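Side-chain contacts in Afp3 (Serratia entomophila, PDB 6RBN), which forms, as a tail sheath protein, part of the helical sheath around the inner tube of the contractile anti-feeding prophage particle: residues E370-Q374 and L375-R379; Y387-R390 and L391-Q394. All coordinates share one frame; numbering follows the deposited sequence.

Interaction 1: E370-Q374 and L375-R379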
loop_
_atom_site.group_PDB
_atom_site.type_symbol
_atom_site.label_atom_id
_atom_site.label_comp_id
_atom_site.label_asym_id
_atom_site.label_seq_id
_atom_site.Cartn_x
_atom_site.Cartn_y
_atom_site.Cartn_z
ATOM N N GLU D 370 50.319 10.448 3.979
ATOM C CA GLU D 370 49.336 9.414 3.731
ATOM C C GLU D 370 50.019 8.229 3.058
ATOM O O GLU D 370 51.139 8.360 2.561
ATOM C CB GLU D 370 48.220 9.971 2.852
ATOM C CG GLU D 370 47.368 11.020 3.523
ATOM C CD GLU D 370 46.516 10.455 4.636
ATOM O OE1 GLU D 370 46.088 9.289 4.527
ATOM O OE2 GLU D 370 46.275 11.176 5.625
ATOM N N PRO D 371 49.395 7.048 3.065
ATOM C CA PRO D 371 49.945 5.937 2.279
ATOM C C PRO D 371 49.901 6.237 0.791
ATOM O O PRO D 371 48.862 6.606 0.243
ATOM C CB PRO D 371 49.035 4.762 2.646
ATOM C CG PRO D 371 48.529 5.098 3.984
ATOM C CD PRO D 371 48.350 6.578 3.992
ATOM N N ASN D 372 51.050 6.079 0.132
ATOM C CA ASN D 372 51.191 6.423 -1.282
ATOM C C ASN D 372 50.599 5.292 -2.116
ATOM O O ASN D 372 51.301 4.474 -2.713
ATOM C CB ASN D 372 52.652 6.678 -1.622
ATOM C CG ASN D 372 52.835 7.350 -2.967
ATOM O OD1 ASN D 372 51.869 7.651 -3.666
ATOM N ND2 ASN D 372 54.083 7.589 -3.339
ATOM N N SER D 373 49.274 5.254 -2.162
ATOM C CA SER D 373 48.525 4.233 -2.875
ATOM C C SER D 373 47.559 4.898 -3.850
ATOM O O SER D 373 47.450 6.121 -3.911
ATOM C CB SER D 373 47.781 3.325 -1.895
ATOM O OG SER D 373 46.793 4.046 -1.181
ATOM N N GLN D 374 46.849 4.068 -4.613
ATOM C CA GLN D 374 45.942 4.581 -5.632
ATOM C C GLN D 374 44.681 5.171 -5.018
ATOM O O GLN D 374 44.025 5.997 -5.654
ATOM C CB GLN D 374 45.601 3.456 -6.612
ATOM C CG GLN D 374 45.114 3.889 -7.987
ATOM C CD GLN D 374 43.620 4.068 -8.076
ATOM O OE1 GLN D 374 42.865 3.487 -7.313
ATOM N NE2 GLN D 374 43.183 4.854 -9.041
ATOM N N LEU D 375 44.343 4.775 -3.790
ATOM C CA LEU D 375 43.230 5.387 -3.073
ATOM C C LEU D 375 43.545 6.821 -2.676
ATOM O O LEU D 375 42.652 7.672 -2.687
ATOM C CB LEU D 375 42.884 4.529 -1.850
ATOM C CG LEU D 375 41.726 4.756 -0.867
ATOM C CD1 LEU D 375 42.087 5.706 0.259
ATOM C CD2 LEU D 375 40.495 5.256 -1.584
ATOM N N THR D 376 44.796 7.108 -2.325
ATOM C CA THR D 376 45.182 8.467 -1.969
ATOM C C THR D 376 45.267 9.361 -3.199
ATOM O O THR D 376 44.904 10.538 -3.131
ATOM C CB THR D 376 46.517 8.440 -1.219
ATOM O OG1 THR D 376 46.403 7.575 -0.084
ATOM C CG2 THR D 376 46.908 9.814 -0.718
ATOM N N TRP D 377 45.688 8.803 -4.336
ATOM C CA TRP D 377 45.841 9.582 -5.561
ATOM C C TRP D 377 44.499 10.058 -6.093
ATOM O O TRP D 377 44.428 11.106 -6.740
ATOM C CB TRP D 377 46.538 8.738 -6.627
ATOM C CG TRP D 377 47.894 8.272 -6.244
ATOM C CD1 TRP D 377 48.683 8.758 -5.247
ATOM C CD2 TRP D 377 48.594 7.162 -6.803
ATOM N NE1 TRP D 377 49.847 8.044 -5.176
ATOM C CE2 TRP D 377 49.815 7.054 -6.120
ATOM C CE3 TRP D 377 48.312 6.257 -7.831
ATOM C CZ2 TRP D 377 50.751 6.080 -6.427
ATOM C CZ3 TRP D 377 49.244 5.292 -8.131
ATOM C CH2 TRP D 377 50.448 5.211 -7.435
ATOM N N LYS D 378 43.430 9.306 -5.832
ATOM C CA LYS D 378 42.095 9.739 -6.213
ATOM C C LYS D 378 41.514 10.732 -5.218
ATOM O O LYS D 378 40.682 11.561 -5.594
ATOM C CB LYS D 378 41.166 8.534 -6.347
ATOM C CG LYS D 378 41.595 7.447 -7.333
ATOM C CD LYS D 378 41.461 7.835 -8.800
ATOM C CE LYS D 378 42.803 8.170 -9.437
ATOM N NZ LYS D 378 42.692 8.429 -10.893
ATOM N N ARG D 379 41.923 10.656 -3.949
ATOM C CA ARG D 379 41.500 11.656 -2.975
ATOM C C ARG D 379 42.169 12.994 -3.231
ATOM O O ARG D 379 41.606 14.043 -2.900
ATOM C CB ARG D 379 41.807 11.186 -1.557
ATOM C CG ARG D 379 40.975 10.013 -1.092
ATOM C CD ARG D 379 41.403 9.540 0.287
ATOM N NE ARG D 379 41.104 10.513 1.331
ATOM C CZ ARG D 379 42.022 11.207 1.995
ATOM N NH1 ARG D 379 43.308 11.039 1.726
ATOM N NH2 ARG D 379 41.655 12.071 2.930
#

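Interaction 2: Y387-R390 and L391-Q394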
loop_
_atom_site.group_PDB
_atom_site.type_symbol
_atom_site.label_atom_id
_atom_site.label_comp_id
_atom_site.label_asym_id
_atom_site.label_seq_id
_atom_site.Cartn_x
_atom_site.Cartn_y
_atom_site.Cartn_z
ATOM N N TYR D 387 38.248 22.142 -6.456
ATOM C CA TYR D 387 38.696 23.527 -6.399
ATOM C C TYR D 387 38.619 24.183 -7.768
ATOM O O TYR D 387 38.175 25.329 -7.895
ATOM C CB TYR D 387 40.122 23.601 -5.851
ATOM C CG TYR D 387 40.646 25.010 -5.782
ATOM C CD1 TYR D 387 40.216 25.878 -4.793
ATOM C CD2 TYR D 387 41.562 25.478 -6.713
ATOM C CE1 TYR D 387 40.683 27.171 -4.731
ATOM C CE2 TYR D 387 42.030 26.768 -6.660
ATOM C CZ TYR D 387 41.588 27.608 -5.667
ATOM O OH TYR D 387 42.056 28.896 -5.607
ATOM N N LEU D 388 39.057 23.474 -8.808
ATOM C CA LEU D 388 39.067 24.048 -10.146
ATOM C C LEU D 388 37.675 24.160 -10.740
ATOM O O LEU D 388 37.475 24.951 -11.664
ATOM C CB LEU D 388 39.949 23.218 -11.071
ATOM C CG LEU D 388 41.433 23.173 -10.736
ATOM C CD1 LEU D 388 42.140 22.255 -11.698
ATOM C CD2 LEU D 388 42.025 24.557 -10.776
ATOM N N TYR D 389 36.713 23.384 -10.246
ATOM C CA TYR D 389 35.347 23.541 -10.719
ATOM C C TYR D 389 34.717 24.813 -10.176
ATOM O O TYR D 389 33.980 25.491 -10.897
ATOM C CB TYR D 389 34.498 22.334 -10.331
ATOM C CG TYR D 389 33.082 22.410 -10.847
ATOM C CD1 TYR D 389 32.796 22.137 -12.175
ATOM C CD2 TYR D 389 32.035 22.764 -10.010
ATOM C CE1 TYR D 389 31.507 22.209 -12.654
ATOM C CE2 TYR D 389 30.749 22.849 -10.481
ATOM C CZ TYR D 389 30.489 22.565 -11.801
ATOM O OH TYR D 389 29.200 22.641 -12.269
ATOM N N ARG D 390 34.986 25.156 -8.918
ATOM C CA ARG D 390 34.386 26.356 -8.355
ATOM C C ARG D 390 35.171 27.618 -8.681
ATOM O O ARG D 390 34.759 28.703 -8.264
ATOM C CB ARG D 390 34.211 26.219 -6.841
ATOM C CG ARG D 390 35.488 26.119 -6.041
ATOM C CD ARG D 390 35.178 26.104 -4.549
ATOM N NE ARG D 390 34.413 24.927 -4.139
ATOM C CZ ARG D 390 34.956 23.797 -3.692
ATOM N NH1 ARG D 390 36.271 23.690 -3.580
ATOM N NH2 ARG D 390 34.181 22.780 -3.342
ATOM N N LEU D 391 36.295 27.505 -9.393
ATOM C CA LEU D 391 36.843 28.673 -10.072
ATOM C C LEU D 391 36.176 28.887 -11.418
ATOM O O LEU D 391 35.945 30.029 -11.823
ATOM C CB LEU D 391 38.350 28.542 -10.278
ATOM C CG LEU D 391 39.311 28.692 -9.109
ATOM C CD1 LEU D 391 40.712 28.444 -9.608
ATOM C CD2 LEU D 391 39.193 30.078 -8.522
ATOM N N TRP D 392 35.876 27.798 -12.125
ATOM C CA TRP D 392 35.257 27.907 -13.441
ATOM C C TRP D 392 33.839 28.450 -13.351
ATOM O O TRP D 392 33.415 29.233 -14.207
ATOM C CB TRP D 392 35.251 26.551 -14.133
ATOM C CG TRP D 392 34.570 26.593 -15.449
ATOM C CD1 TRP D 392 34.991 27.237 -16.567
ATOM C CD2 TRP D 392 33.314 25.999 -15.778
ATOM N NE1 TRP D 392 34.090 27.062 -17.584
ATOM C CE2 TRP D 392 33.047 26.305 -17.122
ATOM C CE3 TRP D 392 32.394 25.228 -15.066
ATOM C CZ2 TRP D 392 31.900 25.869 -17.770
ATOM C CZ3 TRP D 392 31.257 24.794 -15.712
ATOM C CH2 TRP D 392 31.019 25.117 -17.050
ATOM N N GLN D 393 33.091 28.058 -12.325
ATOM C CA GLN D 393 31.704 28.487 -12.246
ATOM C C GLN D 393 31.541 29.860 -11.616
ATOM O O GLN D 393 30.408 30.336 -11.501
ATOM C CB GLN D 393 30.863 27.465 -11.482
ATOM C CG GLN D 393 31.169 27.367 -10.016
ATOM C CD GLN D 393 30.286 26.354 -9.330
ATOM O OE1 GLN D 393 29.414 25.758 -9.956
ATOM N NE2 GLN D 393 30.502 26.159 -8.035
ATOM N N GLN D 394 32.628 30.513 -11.210
ATOM C CA GLN D 394 32.567 31.911 -10.816
ATOM C C GLN D 394 33.302 32.816 -11.796
ATOM O O GLN D 394 33.507 33.996 -11.502
ATOM C CB GLN D 394 33.103 32.098 -9.397
ATOM C CG GLN D 394 34.570 31.830 -9.214
ATOM C CD GLN D 394 34.969 31.894 -7.756
ATOM O OE1 GLN D 394 34.141 32.172 -6.892
ATOM N NE2 GLN D 394 36.237 31.634 -7.474
#

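Interaction 1: E370-Q374 and L375-R379
Thr376 and Trp377, in the first turn of a helix, bond back to Pro371 and Asn372 of the loop that leads into it. In the first polar bond the hydroxyl OG1 of Thr376 donates to Pro371 O at 2.7 Å, approaching almost end-on to the carbonyl (161° at the oxygen). That oxygen is gripped twice, because the backbone N of Ser373 also donates to it and closes the inverse gamma turn centred on Asn372. The second bond runs from the indole NE1 of Trp377 to Asn372 OD1, 2.6 Å away. The oxygen lies in the plane of the ring, while the amide plane of Asn372 is turned 76° against the indole. With CG of Asn372 anti to its backbone N (chi1 -166°), the amide swings to that ring edge; its ND2 makes a weak bond to Lys425 O.

The arrangement is the N-terminal start of a helix, with Ser373 in the N-cap position. Ser373 O accepts from Trp377 N at 3.2 Å and more weakly from Thr376 N. The same oxygen sits 3.0 Å above one face of the indole, toward the rim, and CA of Gln374 lies over that face as well.

Van der Waals packing is lighter. CB of Glu370 meets the methyl CG2 of Thr376 at 3.8 Å, and the bent chain of Gln374 lays its NE2 along CD and CE of Lys378. Both polar ends have partners beyond this pair: Gln374 OE1 accepts from Val106 N of an Afp1 chain, and Lys378 NZ bonds to Gln381.

Charge acts only loosely, since Glu370 OE1 lies well out of the Arg379 guanidinium plane, 4.3 Å from NH1. Glu370 also faces Arg188 and Lys192 of an Afp2 chain in long, weak ion pairs.

Interaction 2: Y387-R390 and L391-Q394
The backbone N of Gln393 donates to Tyr389 O at 3.1 Å. This is an i to i+4 bond of the last turn of helix 374-392, in the sheath C-terminal domain. One step earlier, Trp392 N donates to Leu388 O at 3.3 Å, and Leu391 N reaches Tyr387 O only weakly. Beyond Trp392 the chain leaves the helix, and Gln394 N keeps a weak bond to Leu391 O.

The side chains separate into two groups. On one flank, Leu391 lies over a face of the Tyr387 ring, its methyl CD1 coming within 3.6 Å of CE2. The same methyl meets CD2 of Leu388 at 4.3 Å. Tyr387 also packs on Ala356 and Ile360 of helix 347-364, whereas Leu388 turns to Val408 and Val430 of the neighbouring strands, so this end of the helix is wedged between helix and strands.

On another flank stand Tyr389 and Trp392. With CG of Tyr389 trans to the backbone N (chi1 -177°), its ring lies where Trp392 and Gln393 can both meet it. The two rings meet obliquely, planes 48° apart, with CE1 of Tyr389 coming in at the edge of the indole, 4.0 Å from CE3. The indole NE1 makes a weak bond to Gly399 O, and its ring also packs on Ala102 of one Afp1 chain and Gln85 of another.

The two glutamines follow the chain out of the helix. Gln394, extended beyond CG, brings its amide carbon CD to 3.2 Å from Arg390 O. Gln393 is likewise extended and crosses Tyr389 at about a right angle, with OE1 lying obliquely to the ring, 3.2 Å from CE2.

In the fold
Interactions 1 and 2 mark the beginning and the end of the same helix, 374-392, with centres 23 Å apart and nearest atoms about 9 Å apart. Both are partly buried, but interaction 2 includes two exposed glutamines where the chain emerges, whereas none of the residues in interaction 1 is fully exposed. Their chemistry differs accordingly. At the start, side-chain donors tie the incoming loop to the helix; at the end, the hydrogen bonds between the two segments are all backbone ones, while aromatic and aliphatic groups do the packing. Interaction 1 touches Afp1 and Afp2 chains, and interaction 2 Afp1 chains, so both ends of the helix meet neighbouring subunits.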